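Cellobiose 2-epimerase (Spirochaeta thermophila DSM 6192, PDB 5ZIG) probably catalyses the reversible epimerization of cellobiose to 4-O-beta-D-glucopyranosyl-D-mannose. Local coordinates at residues Lys55-Thr60 and Phe89-Leu94; His63-Ser68 and Ala82-Tyr87; His99-Phe103 and Thr169-Ser173; Phe149-Glu153 and Tyr201-Phe205. All coordinates share one frame; numbering follows the deposited sequence.

Interaction 1. Residues Lys55-Thr60 and Phe89-Leu94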
loop_
_atom_site.group_PDB
_atom_site.type_symbol
_atom_site.label_atom_id
_atom_site.label_comp_id
_atom_site.label_asym_id
_atom_site.label_seq_id
_atom_site.Cartn_x
_atom_site.Cartn_y
_atom_site.Cartn_z
ATOM N N LYS A 55 -16.226 -6.066 8.503
ATOM C CA LYS A 55 -14.807 -5.778 8.654
ATOM C C LYS A 55 -14.002 -6.517 7.589
ATOM O O LYS A 55 -14.112 -7.743 7.446
ATOM C CB LYS A 55 -14.343 -6.137 10.061
ATOM C CG LYS A 55 -15.355 -5.697 11.111
ATOM C CD LYS A 55 -15.004 -6.191 12.503
ATOM C CE LYS A 55 -15.708 -5.374 13.569
ATOM N NZ LYS A 55 -15.663 -6.035 14.898
ATOM N N GLY A 56 -13.213 -5.752 6.831
ATOM C CA GLY A 56 -12.492 -6.303 5.714
ATOM C C GLY A 56 -11.160 -6.902 6.118
ATOM O O GLY A 56 -10.552 -6.512 7.117
ATOM N N LEU A 57 -10.716 -7.860 5.307
ATOM C CA LEU A 57 -9.394 -8.442 5.476
ATOM C C LEU A 57 -8.304 -7.388 5.299
ATOM O O LEU A 57 -7.418 -7.260 6.148
ATOM C CB LEU A 57 -9.211 -9.582 4.473
ATOM C CG LEU A 57 -7.797 -10.125 4.359
ATOM C CD1 LEU A 57 -7.247 -10.565 5.730
ATOM C CD2 LEU A 57 -7.771 -11.267 3.322
ATOM N N VAL A 58 -8.346 -6.656 4.177
ATOM C CA VAL A 58 -7.371 -5.596 3.886
ATOM C C VAL A 58 -7.299 -4.590 5.029
ATOM O O VAL A 58 -6.222 -4.293 5.548
ATOM C CB VAL A 58 -7.725 -4.888 2.564
ATOM C CG1 VAL A 58 -6.652 -3.858 2.204
ATOM C CG2 VAL A 58 -7.928 -5.887 1.439
ATOM N N MET A 59 -8.451 -4.039 5.425
ATOM C CA MET A 59 -8.459 -2.991 6.444
ATOM C C MET A 59 -7.891 -3.499 7.767
ATOM O O MET A 59 -7.082 -2.818 8.409
ATOM C CB MET A 59 -9.881 -2.462 6.624
ATOM C CG MET A 59 -10.059 -1.430 7.715
ATOM S SD MET A 59 -11.600 -1.742 8.616
ATOM C CE MET A 59 -11.151 -3.261 9.447
ATOM N N THR A 60 -8.275 -4.709 8.170
ATOM C CA THR A 60 -7.783 -5.267 9.426
ATOM C C THR A 60 -6.281 -5.518 9.371
ATOM O O THR A 60 -5.571 -5.279 10.353
ATOM C CB THR A 60 -8.536 -6.561 9.729
ATOM O OG1 THR A 60 -9.936 -6.263 9.852
ATOM C CG2 THR A 60 -8.017 -7.221 11.022
ATOM N N PHE A 89 -8.002 -10.571 16.001
ATOM C CA PHE A 89 -9.149 -10.567 15.098
ATOM C C PHE A 89 -8.781 -11.115 13.730
ATOM O O PHE A 89 -9.596 -11.791 13.089
ATOM C CB PHE A 89 -9.730 -9.163 14.950
ATOM C CG PHE A 89 -11.118 -9.154 14.359
ATOM C CD1 PHE A 89 -12.221 -9.480 15.137
ATOM C CD2 PHE A 89 -11.315 -8.838 13.023
ATOM C CE1 PHE A 89 -13.515 -9.492 14.590
ATOM C CE2 PHE A 89 -12.590 -8.843 12.465
ATOM C CZ PHE A 89 -13.699 -9.183 13.253
ATOM N N LEU A 90 -7.567 -10.817 13.265
ATOM C CA LEU A 90 -7.096 -11.387 12.013
ATOM C C LEU A 90 -7.015 -12.907 12.088
ATOM O O LEU A 90 -7.362 -13.605 11.129
ATOM C CB LEU A 90 -5.731 -10.810 11.658
ATOM C CG LEU A 90 -5.150 -11.396 10.385
ATOM C CD1 LEU A 90 -5.981 -10.966 9.184
ATOM C CD2 LEU A 90 -3.661 -10.995 10.260
ATOM N N THR A 91 -6.564 -13.443 13.212
ATOM C CA THR A 91 -6.260 -14.861 13.245
ATOM C C THR A 91 -7.368 -15.717 13.834
ATOM O O THR A 91 -7.292 -16.938 13.710
ATOM C CB THR A 91 -4.956 -15.117 14.010
ATOM O OG1 THR A 91 -5.051 -14.592 15.337
ATOM C CG2 THR A 91 -3.802 -14.486 13.273
ATOM N N HIS A 92 -8.388 -15.115 14.454
ATOM C CA HIS A 92 -9.516 -15.845 15.003
ATOM C C HIS A 92 -10.808 -15.633 14.233
ATOM O O HIS A 92 -11.719 -16.456 14.358
ATOM C CB HIS A 92 -9.772 -15.446 16.463
ATOM C CG HIS A 92 -8.675 -15.830 17.403
ATOM N ND1 HIS A 92 -7.354 -15.496 17.184
ATOM C CD2 HIS A 92 -8.704 -16.505 18.576
ATOM C CE1 HIS A 92 -6.616 -15.959 18.178
ATOM N NE2 HIS A 92 -7.411 -16.573 19.035
ATOM N N ALA A 93 -10.927 -14.541 13.474
ATOM C CA ALA A 93 -12.107 -14.288 12.660
ATOM C C ALA A 93 -11.819 -14.407 11.169
ATOM O O ALA A 93 -12.457 -15.215 10.480
ATOM C CB ALA A 93 -12.698 -12.908 12.988
ATOM N N LEU A 94 -10.844 -13.648 10.646
ATOM C CA LEU A 94 -10.595 -13.660 9.205
ATOM C C LEU A 94 -9.872 -14.925 8.734
ATOM O O LEU A 94 -9.946 -15.278 7.546
ATOM C CB LEU A 94 -9.811 -12.401 8.818
ATOM C CG LEU A 94 -10.694 -11.144 8.941
ATOM C CD1 LEU A 94 -9.882 -9.893 9.323
ATOM C CD2 LEU A 94 -11.537 -10.900 7.666
#
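K55 lays the middle of its aliphatic chain across the F89 ring, its CD 3.3 Å from CZ. The two side chains cross at about a right angle, and the lysine is extended from CG onward, so its methylenes supply the contact while NZ continues past the ring to a salt bridge with D35 and to the carbonyls of P108 and G39. Within its own helix, A93 CB sits 3.8 Å above one face of the F89 ring, over its centre. T60 CG2 approaches the ring at its edge, though more loosely. The helix 57-73 begins just after G56 and meets the last turns of helix 77-94, where a wider pi-type turn spans 90-94. There T60 and L94 meet tip to tip, L94 CD1 lying 3.6 Å from T60 CB. L94's other methyl, CD2, rests 3.9 Å from L57 CA, so one leucine fork spans the first turn of the partner helix. L57 CD1 also touches L90 CD1 at 3.7 Å. T60 OG1 is turned back to G56 O (2.8 Å), which also accepts from T60 N on the opposite face of the carbonyl. With no hydrogen bond between the segments, and with the threonine hydroxyl and the lysine ammonium bonded to other groups, cohesion here rests on buried apolar surface.

Interaction 2. Residues His63-Ser68 and Ala82-Tyr87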
loop_
_atom_site.group_PDB
_atom_site.type_symbol
_atom_site.label_atom_id
_atom_site.label_comp_id
_atom_site.label_asym_id
_atom_site.label_seq_id
_atom_site.Cartn_x
_atom_site.Cartn_y
_atom_site.Cartn_z
ATOM N N HIS A 63 -4.381 -2.176 9.590
ATOM C CA HIS A 63 -4.257 -1.709 10.968
ATOM C C HIS A 63 -3.225 -2.520 11.738
ATOM O O HIS A 63 -2.462 -1.961 12.538
ATOM C CB HIS A 63 -5.611 -1.750 11.673
ATOM C CG HIS A 63 -6.570 -0.706 11.189
ATOM N ND1 HIS A 63 -6.188 0.596 10.928
ATOM C CD2 HIS A 63 -7.888 -0.780 10.882
ATOM C CE1 HIS A 63 -7.238 1.282 10.500
ATOM N NE2 HIS A 63 -8.283 0.472 10.475
ATOM N N LEU A 64 -3.182 -3.841 11.512
ATOM C CA LEU A 64 -2.118 -4.642 12.112
ATOM C C LEU A 64 -0.740 -4.133 11.693
ATOM O O LEU A 64 0.153 -3.969 12.534
ATOM C CB LEU A 64 -2.269 -6.116 11.738
ATOM C CG LEU A 64 -1.140 -6.957 12.384
ATOM C CD1 LEU A 64 -1.080 -6.721 13.896
ATOM C CD2 LEU A 64 -1.207 -8.478 12.077
ATOM N N TRP A 65 -0.540 -3.909 10.389
ATOM C CA TRP A 65 0.752 -3.415 9.922
ATOM C C TRP A 65 1.046 -2.049 10.529
ATOM O O TRP A 65 2.133 -1.821 11.065
ATOM C CB TRP A 65 0.797 -3.352 8.387
ATOM C CG TRP A 65 2.155 -2.891 7.828
ATOM C CD1 TRP A 65 3.203 -3.689 7.443
ATOM C CD2 TRP A 65 2.581 -1.534 7.591
ATOM N NE1 TRP A 65 4.243 -2.918 6.986
ATOM C CE2 TRP A 65 3.887 -1.593 7.063
ATOM C CE3 TRP A 65 1.975 -0.282 7.757
ATOM C CZ2 TRP A 65 4.611 -0.446 6.726
ATOM C CZ3 TRP A 65 2.706 0.864 7.417
ATOM C CH2 TRP A 65 3.998 0.767 6.900
ATOM N N THR A 66 0.058 -1.154 10.521
ATOM C CA THR A 66 0.299 0.204 11.002
ATOM C C THR A 66 0.764 0.208 12.458
ATOM O O THR A 66 1.780 0.830 12.788
ATOM C CB THR A 66 -0.957 1.056 10.822
ATOM O OG1 THR A 66 -1.116 1.383 9.434
ATOM C CG2 THR A 66 -0.868 2.350 11.641
ATOM N N PHE A 67 0.071 -0.520 13.336
ATOM C CA PHE A 67 0.399 -0.438 14.755
ATOM C C PHE A 67 1.637 -1.238 15.133
ATOM O O PHE A 67 2.275 -0.927 16.152
ATOM C CB PHE A 67 -0.801 -0.868 15.605
ATOM C CG PHE A 67 -1.867 0.196 15.669
ATOM C CD1 PHE A 67 -1.706 1.295 16.488
ATOM C CD2 PHE A 67 -2.979 0.127 14.863
ATOM C CE1 PHE A 67 -2.664 2.289 16.532
ATOM C CE2 PHE A 67 -3.948 1.108 14.906
ATOM C CZ PHE A 67 -3.794 2.188 15.728
ATOM N N SER A 68 1.983 -2.257 14.351
ATOM C CA SER A 68 3.287 -2.897 14.504
ATOM C C SER A 68 4.423 -1.902 14.244
ATOM O O SER A 68 5.360 -1.782 15.041
ATOM C CB SER A 68 3.375 -4.074 13.545
ATOM O OG SER A 68 2.433 -5.079 13.886
ATOM N N ALA A 82 -3.079 -2.273 20.413
ATOM C CA ALA A 82 -3.903 -2.205 19.213
ATOM C C ALA A 82 -3.443 -3.224 18.186
ATOM O O ALA A 82 -4.267 -3.887 17.547
ATOM C CB ALA A 82 -3.874 -0.789 18.626
ATOM N N ALA A 83 -2.127 -3.374 18.024
ATOM C CA ALA A 83 -1.619 -4.397 17.120
ATOM C C ALA A 83 -2.109 -5.779 17.548
ATOM O O ALA A 83 -2.627 -6.542 16.729
ATOM C CB ALA A 83 -0.096 -4.341 17.064
ATOM N N GLY A 84 -1.956 -6.107 18.832
ATOM C CA GLY A 84 -2.475 -7.370 19.335
ATOM C C GLY A 84 -3.962 -7.522 19.087
ATOM O O GLY A 84 -4.437 -8.612 18.756
ATOM N N ASN A 85 -4.717 -6.425 19.235
ATOM C CA ASN A 85 -6.147 -6.475 18.949
ATOM C C ASN A 85 -6.381 -6.809 17.489
ATOM O O ASN A 85 -7.192 -7.681 17.159
ATOM C CB ASN A 85 -6.827 -5.150 19.305
ATOM C CG ASN A 85 -8.292 -5.118 18.879
ATOM O OD1 ASN A 85 -8.980 -6.147 18.893
ATOM N ND2 ASN A 85 -8.774 -3.948 18.495
ATOM N N ALA A 86 -5.688 -6.109 16.592
ATOM C CA ALA A 86 -5.862 -6.403 15.179
ATOM C C ALA A 86 -5.377 -7.805 14.848
ATOM O O ALA A 86 -5.937 -8.467 13.965
ATOM C CB ALA A 86 -5.134 -5.364 14.334
ATOM N N TYR A 87 -4.369 -8.287 15.566
ATOM C CA TYR A 87 -3.829 -9.611 15.267
ATOM C C TYR A 87 -4.816 -10.707 15.666
ATOM O O TYR A 87 -5.113 -11.600 14.867
ATOM C CB TYR A 87 -2.492 -9.798 15.976
ATOM C CG TYR A 87 -1.904 -11.190 15.861
ATOM C CD1 TYR A 87 -1.346 -11.642 14.670
ATOM C CD2 TYR A 87 -1.912 -12.045 16.949
ATOM C CE1 TYR A 87 -0.809 -12.891 14.579
ATOM C CE2 TYR A 87 -1.389 -13.311 16.866
ATOM C CZ TYR A 87 -0.837 -13.729 15.682
ATOM O OH TYR A 87 -0.311 -14.995 15.615
#
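A82 sets its CB squarely over the F67 ring, a CH-pi contact with the methyl carbon 3.7 Å from the ring centroid and 12° off the normal. F67 has its CG anti to the carbonyl carbon (chi1 -76°), which turns the ring beneath this methyl, and W30 and L31 of helix 7-31 also pack against it. Replacing F67 by an alanine would probably open a gap beneath A82 CB, where W30 and L31 would lose the ring they pack on. Next comes A83, whose CB meets F67 CB at 3.8 Å and also rests near the backbone N of S68. Its carbonyl oxygen lies only 3.2 Å from L64 CD1, a tight fit, while the same oxygen accepts the amide of Y87. Such closeness goes with short residues: the local axes approach to 8.2 Å and cross at -157°, nearly antiparallel. Helices 57-73 and 77-94 thus form a helical hairpin, consistent with the (alpha/alpha)6 barrel of this family, in which 57-73 also packs on helices 119-136 and 384-402. One turn on, A86 places its CB against the first helix's backbone at L64, 3.9 Å from L64 CB. Y87 lies alongside L64, pointing the same way. L64 CD1 touches Y87 CB at 4.0 Å and CD2 comes to the edge of the tyrosine ring, whose hydroxyl goes on to hydrogen-bond E140 and whose ring stacks with Y132.

Interaction 3. Residues His99-Phe103 and Thr169-Ser173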
loop_
_atom_site.group_PDB
_atom_site.type_symbol
_atom_site.label_atom_id
_atom_site.label_comp_id
_atom_site.label_asym_id
_atom_site.label_seq_id
_atom_site.Cartn_x
_atom_site.Cartn_y
_atom_site.Cartn_z
ATOM N N HIS A 99 -9.632 -24.339 5.462
ATOM C CA HIS A 99 -8.922 -24.359 4.187
ATOM C C HIS A 99 -7.702 -23.449 4.162
ATOM O O HIS A 99 -7.064 -23.327 3.112
ATOM C CB HIS A 99 -9.876 -23.978 3.049
ATOM C CG HIS A 99 -11.172 -24.740 3.066
ATOM N ND1 HIS A 99 -11.303 -26.006 2.521
ATOM C CD2 HIS A 99 -12.387 -24.421 3.570
ATOM C CE1 HIS A 99 -12.542 -26.431 2.692
ATOM N NE2 HIS A 99 -13.224 -25.482 3.316
ATOM N N ARG A 100 -7.387 -22.797 5.282
ATOM C CA ARG A 100 -6.246 -21.886 5.420
ATOM C C ARG A 100 -6.399 -20.627 4.572
ATOM O O ARG A 100 -7.408 -20.447 3.872
ATOM C CB ARG A 100 -4.937 -22.608 5.088
ATOM C CG ARG A 100 -4.781 -23.945 5.815
ATOM C CD ARG A 100 -5.184 -23.821 7.275
ATOM N NE ARG A 100 -5.508 -25.116 7.859
ATOM C CZ ARG A 100 -4.845 -25.655 8.874
ATOM N NH1 ARG A 100 -3.825 -24.996 9.415
ATOM N NH2 ARG A 100 -5.198 -26.844 9.347
ATOM N N GLY A 101 -5.405 -19.747 4.636
ATOM C CA GLY A 101 -5.578 -18.402 4.106
ATOM C C GLY A 101 -6.622 -17.636 4.911
ATOM O O GLY A 101 -7.112 -18.078 5.950
ATOM N N PHE A 102 -6.979 -16.467 4.389
ATOM C CA PHE A 102 -7.844 -15.534 5.096
ATOM C C PHE A 102 -9.063 -15.196 4.249
ATOM O O PHE A 102 -8.947 -14.967 3.039
ATOM C CB PHE A 102 -7.058 -14.249 5.487
ATOM C CG PHE A 102 -5.921 -14.523 6.441
ATOM C CD1 PHE A 102 -4.704 -14.985 5.968
ATOM C CD2 PHE A 102 -6.095 -14.397 7.799
ATOM C CE1 PHE A 102 -3.686 -15.285 6.834
ATOM C CE2 PHE A 102 -5.085 -14.711 8.662
ATOM C CZ PHE A 102 -3.873 -15.149 8.176
ATOM N N PHE A 103 -10.234 -15.199 4.895
ATOM C CA PHE A 103 -11.460 -14.727 4.258
ATOM C C PHE A 103 -11.367 -13.244 3.885
ATOM O O PHE A 103 -10.665 -12.460 4.523
ATOM C CB PHE A 103 -12.659 -14.909 5.194
ATOM C CG PHE A 103 -12.899 -16.311 5.628
ATOM C CD1 PHE A 103 -13.190 -17.297 4.699
ATOM C CD2 PHE A 103 -12.876 -16.645 6.975
ATOM C CE1 PHE A 103 -13.427 -18.597 5.115
ATOM C CE2 PHE A 103 -13.114 -17.944 7.392
ATOM C CZ PHE A 103 -13.389 -18.914 6.466
ATOM N N THR A 169 -11.738 -19.623 -4.966
ATOM C CA THR A 169 -12.825 -20.086 -4.127
ATOM C C THR A 169 -12.307 -20.429 -2.732
ATOM O O THR A 169 -11.098 -20.560 -2.496
ATOM C CB THR A 169 -13.489 -21.314 -4.746
ATOM O OG1 THR A 169 -12.477 -22.234 -5.182
ATOM C CG2 THR A 169 -14.363 -20.925 -5.934
ATOM N N GLU A 170 -13.251 -20.606 -1.806
ATOM C CA GLU A 170 -12.890 -20.783 -0.405
ATOM C C GLU A 170 -11.872 -21.912 -0.223
ATOM O O GLU A 170 -10.867 -21.744 0.481
ATOM C CB GLU A 170 -14.150 -21.032 0.428
ATOM C CG GLU A 170 -13.863 -21.207 1.908
ATOM C CD GLU A 170 -15.113 -21.475 2.726
ATOM O OE1 GLU A 170 -16.204 -21.606 2.125
ATOM O OE2 GLU A 170 -14.994 -21.561 3.971
ATOM N N ASP A 171 -12.089 -23.055 -0.895
ATOM C CA ASP A 171 -11.226 -24.222 -0.757
ATOM C C ASP A 171 -9.935 -24.120 -1.562
ATOM O O ASP A 171 -9.182 -25.100 -1.609
ATOM C CB ASP A 171 -11.992 -25.498 -1.155
ATOM C CG ASP A 171 -12.513 -25.460 -2.593
ATOM O OD1 ASP A 171 -11.970 -24.694 -3.426
ATOM O OD2 ASP A 171 -13.464 -26.206 -2.902
ATOM N N TRP A 172 -9.683 -22.976 -2.207
ATOM C CA TRP A 172 -8.487 -22.680 -3.006
ATOM C C TRP A 172 -8.378 -23.559 -4.249
ATOM O O TRP A 172 -7.275 -23.748 -4.788
ATOM C CB TRP A 172 -7.199 -22.804 -2.181
ATOM C CG TRP A 172 -6.926 -21.701 -1.184
ATOM C CD1 TRP A 172 -7.218 -21.718 0.147
ATOM C CD2 TRP A 172 -6.261 -20.448 -1.431
ATOM N NE1 TRP A 172 -6.799 -20.551 0.741
ATOM C CE2 TRP A 172 -6.196 -19.761 -0.201
ATOM C CE3 TRP A 172 -5.696 -19.853 -2.566
ATOM C CZ2 TRP A 172 -5.618 -18.495 -0.076
ATOM C CZ3 TRP A 172 -5.112 -18.581 -2.435
ATOM C CH2 TRP A 172 -5.088 -17.927 -1.203
ATOM N N SER A 173 -9.498 -24.087 -4.736
ATOM C CA SER A 173 -9.474 -25.023 -5.852
ATOM C C SER A 173 -9.655 -24.359 -7.209
ATOM O O SER A 173 -9.095 -24.837 -8.198
ATOM C CB SER A 173 -10.585 -26.072 -5.687
ATOM O OG SER A 173 -11.849 -25.551 -6.063
HETATM O O HOH W 1 -8.579 -26.655 1.232
#
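D171 OD1 is gripped by three donors of its own loop: S173 OG at 2.8 Å, S173 N and T169 OG1. The two hydroxyls come from the syn side of the carboxylate and the amide from the anti side, each well out of the carboxylate plane, which limits rotation of the group. The bond from S173 N makes an Asx turn, and T169 to W172 form a type I beta turn, so the turn linking strands 167-168 and 175-176 is braced by its own bonds. Across the contact, D171 CA sits over one face of the H99 imidazole, 4.1 Å from its centroid in a CH-pi contact. A water in the ring plane joins H99 ND1 (3.1 Å) to the backbone oxygen of D171, to which it donates. E170, extended beyond CG, reaches between H99 and F103: its OE2 lies by H99 CD2 and 3.5 Å from F103 CE1, near the plane of the phenyl ring, with carboxylate and phenyl turned 69° apart. The same oxygen forms a salt bridge with R115, which probably balances its charge. The one direct hydrogen bond between the loops runs from W172 NE1 to R100 O, 3.2 Å long and fairly straight at 162°. R100 O also accepts from K117 NZ. The indole keeps this oxygen within its ring plane but stands well above the plane of the carbonyl, 58° out of it. Beside it passes G101, on which a beta-carbon would fall 2.7 Å from W172 CZ2.

Interaction 4. Residues Phe149-Glu153 and Tyr201-Phe205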
loop_
_atom_site.group_PDB
_atom_site.type_symbol
_atom_site.label_atom_id
_atom_site.label_comp_id
_atom_site.label_asym_id
_atom_site.label_seq_id
_atom_site.Cartn_x
_atom_site.Cartn_y
_atom_site.Cartn_z
ATOM N N PHE A 149 2.030 -17.497 2.458
ATOM C CA PHE A 149 3.025 -17.528 1.376
ATOM C C PHE A 149 2.977 -18.854 0.620
ATOM O O PHE A 149 2.903 -18.884 -0.614
ATOM C CB PHE A 149 4.422 -17.316 1.969
ATOM C CG PHE A 149 5.559 -17.437 0.969
ATOM C CD1 PHE A 149 5.854 -16.400 0.083
ATOM C CD2 PHE A 149 6.315 -18.594 0.904
ATOM C CE1 PHE A 149 6.918 -16.502 -0.824
ATOM C CE2 PHE A 149 7.374 -18.710 -0.011
ATOM C CZ PHE A 149 7.676 -17.656 -0.871
ATOM N N ASP A 150 3.000 -19.969 1.353
ATOM C CA ASP A 150 2.990 -21.270 0.683
ATOM C C ASP A 150 1.752 -21.430 -0.181
ATOM O O ASP A 150 1.825 -22.018 -1.267
ATOM C CB ASP A 150 3.094 -22.400 1.710
ATOM C CG ASP A 150 4.522 -22.637 2.151
ATOM O OD1 ASP A 150 5.432 -22.146 1.446
ATOM O OD2 ASP A 150 4.740 -23.293 3.195
ATOM N N LEU A 151 0.610 -20.882 0.262
ATOM C CA LEU A 151 -0.611 -20.996 -0.537
ATOM C C LEU A 151 -0.519 -20.138 -1.786
ATOM O O LEU A 151 -0.918 -20.567 -2.880
ATOM C CB LEU A 151 -1.831 -20.578 0.280
ATOM C CG LEU A 151 -2.407 -21.529 1.326
ATOM C CD1 LEU A 151 -3.473 -20.788 2.123
ATOM C CD2 LEU A 151 -2.979 -22.788 0.671
ATOM N N LEU A 152 -0.058 -18.891 -1.616
ATOM C CA LEU A 152 0.166 -17.997 -2.741
ATOM C C LEU A 152 1.056 -18.639 -3.804
ATOM O O LEU A 152 0.812 -18.482 -5.008
ATOM C CB LEU A 152 0.779 -16.688 -2.240
ATOM C CG LEU A 152 -0.123 -15.577 -1.699
ATOM C CD1 LEU A 152 -1.342 -16.111 -0.942
ATOM C CD2 LEU A 152 0.679 -14.632 -0.816
ATOM N N GLU A 153 2.101 -19.357 -3.382
ATOM C CA GLU A 153 2.967 -19.996 -4.356
ATOM C C GLU A 153 2.343 -21.296 -4.853
ATOM O O GLU A 153 2.273 -21.536 -6.062
ATOM C CB GLU A 153 4.356 -20.240 -3.752
ATOM C CG GLU A 153 5.072 -18.956 -3.293
ATOM C CD GLU A 153 5.328 -17.994 -4.429
ATOM O OE1 GLU A 153 6.053 -18.360 -5.387
ATOM O OE2 GLU A 153 4.781 -16.865 -4.363
ATOM N N TYR A 201 6.225 -9.519 -0.145
ATOM C CA TYR A 201 7.376 -10.421 -0.200
ATOM C C TYR A 201 8.663 -9.694 0.155
ATOM O O TYR A 201 9.495 -10.240 0.886
ATOM C CB TYR A 201 7.484 -11.064 -1.579
ATOM C CG TYR A 201 6.458 -12.160 -1.828
ATOM C CD1 TYR A 201 5.439 -12.409 -0.912
ATOM C CD2 TYR A 201 6.520 -12.948 -2.962
ATOM C CE1 TYR A 201 4.496 -13.413 -1.134
ATOM C CE2 TYR A 201 5.561 -13.968 -3.206
ATOM C CZ TYR A 201 4.566 -14.193 -2.279
ATOM O OH TYR A 201 3.627 -15.200 -2.485
ATOM N N SER A 202 8.850 -8.472 -0.360
ATOM C CA SER A 202 9.989 -7.654 0.074
ATOM C C SER A 202 10.107 -7.644 1.594
ATOM O O SER A 202 11.193 -7.853 2.147
ATOM C CB SER A 202 9.872 -6.221 -0.461
ATOM O OG SER A 202 10.048 -6.169 -1.872
ATOM N N THR A 203 8.983 -7.453 2.286
ATOM C CA THR A 203 8.983 -7.378 3.745
ATOM C C THR A 203 9.163 -8.760 4.384
ATOM O O THR A 203 9.860 -8.887 5.401
ATOM C CB THR A 203 7.686 -6.681 4.217
ATOM O OG1 THR A 203 7.768 -5.279 3.928
ATOM C CG2 THR A 203 7.442 -6.851 5.722
ATOM N N LEU A 204 8.556 -9.808 3.812
ATOM C CA LEU A 204 8.804 -11.158 4.326
ATOM C C LEU A 204 10.268 -11.542 4.138
ATOM O O LEU A 204 10.877 -12.152 5.024
ATOM C CB LEU A 204 7.868 -12.174 3.648
ATOM C CG LEU A 204 7.965 -13.635 4.127
ATOM C CD1 LEU A 204 7.624 -13.762 5.621
ATOM C CD2 LEU A 204 7.129 -14.600 3.281
ATOM N N PHE A 205 10.863 -11.141 3.014
ATOM C CA PHE A 205 12.288 -11.396 2.791
ATOM C C PHE A 205 13.168 -10.564 3.723
ATOM O O PHE A 205 14.181 -11.060 4.231
ATOM C CB PHE A 205 12.655 -11.114 1.333
ATOM C CG PHE A 205 14.110 -11.341 1.017
ATOM C CD1 PHE A 205 14.614 -12.623 0.892
ATOM C CD2 PHE A 205 14.973 -10.263 0.847
ATOM C CE1 PHE A 205 15.944 -12.832 0.601
ATOM C CE2 PHE A 205 16.303 -10.459 0.556
ATOM C CZ PHE A 205 16.792 -11.745 0.431
#
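Y201 leaves CB with its CG anti to the carbonyl carbon (chi1 -75°), a torsion that sends the ring out toward helix 139-156. Near the root of the ring, CD1 and CD2 only graze F149, and the contact tightens outward. CE1 comes within 3.5 Å of F149 CD1, and on its in-plane side L152 CD2 lies 4.0 Å away. At the opposite edge CE2 lies 3.2 Å from E153 OE2. The F149 ring presents its edge to one face of the tyrosine, making an edge-to-face pair with centroids 5.0 Å apart and planes at 64°. Since the local helix axes approach no closer than 13.3 Å and cross at -133°, it is this ring that bridges the distance. In the (alpha/alpha)6 barrel expected for the family, the bridge joins helix 139-156 to the next helix in the chain, 191-208, and so one hairpin to the next. At the tip, Y201 OH donates to E153 OE2 over 2.8 Å, using the anti lone pair of that oxygen. The glutamate chain is bent at its second torsion, and its CG lies over one face of F149, toward its rim. OE2 is also bonded to Y164 OH, so two phenols hold this buried carboxylate. A phenylalanine in place of Y201 would probably keep the ring pair but leave E153 with Y164 as its remaining phenol partner. OH also presses on L152, 3.2 Å from its CB. One turn further along the tyrosine's helix, L204 CD2 fills in beside F149 CD1 at 3.9 Å.

Interactions 1 and 2 share helices 57-73 and 77-94, with centres 11 Å apart; interaction 2 is nested within the loop that interaction 1 closes, and the two join through T60 CG2 and A86 O at 3.8 Å. At the end of the same hairpin, interaction 1 touches interaction 3 through L94 O and F103 N, 2.7 Å apart, a probable hydrogen bond. Interactions 3 and 4 cross along the chain, their segments alternating, and touch where L151 CD1 lies 3.3 Å from G101 N and 3.6 Å from W172 NE1. Interaction 4 stays about 9 Å from interaction 1 and about 5 Å from interaction 2, measured between nearest atoms.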